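Local coordinates for protein phenylacetate-CoA oxygenase subunit PaaB (Ralstonia eutropha JMP134, PDB 3EGR) that is a small subunit of a phenylacetate-CoA oxygenase complex, which probably takes part in the aerobic breakdown of phenylacetic acid, at residues K23-L28 / D42-R47. Numbering follows the deposited sequence.
Sequences KHCGSL and DVYTRR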
# COMPACT_ATOMS: atom_id res chain seq x y z
N LYS A 23 10.16 -15.73 -5.08
CA LYS A 23 9.34 -16.70 -4.36
C LYS A 23 9.13 -16.17 -2.93
O LYS A 23 10.07 -15.66 -2.30
CB LYS A 23 10.01 -18.10 -4.29
CG LYS A 23 10.39 -18.74 -5.66
CD LYS A 23 11.00 -20.16 -5.55
N HIS A 24 7.91 -16.29 -2.44
CA HIS A 24 7.59 -15.93 -1.06
C HIS A 24 8.31 -16.87 -0.12
O HIS A 24 8.18 -18.08 -0.25
CB HIS A 24 6.09 -16.05 -0.82
CG HIS A 24 5.67 -15.65 0.55
ND1 HIS A 24 4.89 -16.46 1.36
CD2 HIS A 24 5.88 -14.51 1.26
CE1 HIS A 24 4.66 -15.84 2.50
NE2 HIS A 24 5.24 -14.66 2.47
N CYS A 25 9.06 -16.32 0.82
CA CYS A 25 9.84 -17.16 1.72
C CYS A 25 9.49 -16.98 3.21
O CYS A 25 10.00 -17.71 4.05
CB CYS A 25 11.34 -16.94 1.48
SG CYS A 25 11.91 -15.29 1.82
N GLY A 26 8.60 -16.04 3.53
CA GLY A 26 8.14 -15.85 4.90
C GLY A 26 7.70 -14.44 5.19
O GLY A 26 7.49 -13.64 4.26
N SER A 27 7.58 -14.16 6.49
CA SER A 27 7.09 -12.88 7.01
C SER A 27 8.03 -12.37 8.06
O SER A 27 8.81 -13.14 8.60
CB SER A 27 5.75 -13.07 7.70
OG SER A 27 4.82 -13.60 6.79
N LEU A 28 7.94 -11.08 8.37
CA LEU A 28 8.60 -10.53 9.53
C LEU A 28 7.97 -9.20 9.92
O LEU A 28 7.30 -8.56 9.11
CB LEU A 28 10.11 -10.40 9.29
CG LEU A 28 10.59 -9.65 8.05
CD1 LEU A 28 10.21 -8.18 8.13
CD2 LEU A 28 12.11 -9.83 7.87
N ASP A 42 19.37 -10.39 6.23
CA ASP A 42 20.03 -11.21 7.25
C ASP A 42 19.30 -12.52 7.52
O ASP A 42 19.90 -13.60 7.52
CB ASP A 42 20.16 -10.43 8.56
CG ASP A 42 21.28 -9.42 8.52
OD1 ASP A 42 22.05 -9.42 7.55
OD2 ASP A 42 21.39 -8.61 9.45
N VAL A 43 17.99 -12.43 7.77
CA VAL A 43 17.22 -13.59 8.22
C VAL A 43 17.08 -14.63 7.13
O VAL A 43 17.12 -15.82 7.43
CB VAL A 43 15.81 -13.17 8.75
CG1 VAL A 43 14.87 -14.36 8.79
CG2 VAL A 43 15.94 -12.53 10.14
N TYR A 44 16.92 -14.20 5.88
CA TYR A 44 16.52 -15.10 4.79
C TYR A 44 17.59 -15.30 3.73
O TYR A 44 17.69 -16.38 3.18
CB TYR A 44 15.22 -14.63 4.11
CG TYR A 44 13.97 -14.73 4.98
CD1 TYR A 44 13.49 -15.97 5.40
CD2 TYR A 44 13.26 -13.59 5.37
CE1 TYR A 44 12.35 -16.07 6.19
CE2 TYR A 44 12.13 -13.69 6.15
CZ TYR A 44 11.68 -14.93 6.56
OH TYR A 44 10.56 -15.05 7.34
N THR A 45 18.38 -14.28 3.41
CA THR A 45 19.40 -14.46 2.37
C THR A 45 20.81 -14.63 2.91
O THR A 45 21.71 -15.01 2.16
CB THR A 45 19.39 -13.31 1.35
OG1 THR A 45 20.04 -12.16 1.90
CG2 THR A 45 17.96 -12.96 0.93
N ARG A 46 21.03 -14.33 4.19
CA ARG A 46 22.37 -14.37 4.76
C ARG A 46 23.36 -13.55 3.94
O ARG A 46 24.51 -13.95 3.78
CB ARG A 46 22.87 -15.81 4.88
CG ARG A 46 21.99 -16.64 5.76
CD ARG A 46 22.44 -18.06 5.83
NE ARG A 46 21.49 -18.85 6.59
CZ ARG A 46 21.66 -20.13 6.91
NH1 ARG A 46 22.75 -20.80 6.54
NH2 ARG A 46 20.73 -20.74 7.62
N ARG A 47 22.90 -12.42 3.42
CA ARG A 47 23.74 -11.49 2.65
C ARG A 47 24.40 -12.04 1.37
O ARG A 47 25.35 -11.46 0.89
CB ARG A 47 24.79 -10.83 3.57
CG ARG A 47 24.14 -10.02 4.68
CD ARG A 47 25.10 -9.18 5.46
NE ARG A 47 24.44 -8.70 6.68
CZ ARG A 47 24.81 -7.63 7.39
NH1 ARG A 47 25.86 -6.91 7.04
NH2 ARG A 47 24.13 -7.28 8.47
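Tyr44, near the C-terminal end of its helix, reaches across to strand residues Cys25 to Leu28 and supplies nearly all of the helix's share of a contact that buries about 221 Å², both sides summed. The polar part includes a hydrogen bond: Tyr44 OH donates to the backbone O of Ser27 at 2.9 Å. The C=O...donor angle is 128° and the hydroxyl stands 36° out of the carbonyl plane, above it; Ser27 O lies at the edge of the Tyr44 ring, near its plane. The phenol thus bonds main chain, while the Ser27 hydroxyl is directed elsewhere, to Glu11.

Sulfur-aromatic packing provides the second component. Cys25 SG sits over one face of the Tyr44 ring, 4.1 Å from its centroid and 22° off the normal, displaced toward CG, which it approaches to 3.8 Å. Rotation about chi1 sets SG between the backbone N and carbonyl carbon of Cys25, and from there it meets the ring face. Val43 CG1 covers the opposite face over its centre, so the ring is sandwiched between a strand residue and its own helical neighbour.

Apolar contact is slighter: Leu28 CD2 meets Tyr44 CE2 obliquely at 4.2 Å. Gly26 CA lies beside Tyr44 OH at 3.5 Å, and its backbone angles suit glycine.

On the far side of the helix end, Arg47 grips Asp42 side-on in a salt bridge: NE meets OD1 at 2.6 Å and NH2 meets OD2 at 3.2 Å, both through syn lone pairs. This ties the turn through Arg46 and Arg47, both with positive phi, back to the helix.

The contact is characteristic of a helix packed on one face of an antiparallel sheet: an aromatic residue holds the C-terminal end of helix 33-45 to outer strand 23-29. Tyr44 and Cys25 both also touch Val12 on the central strand 9-15, and Leu28 packs on Ala36 and Met39 farther back along the helix.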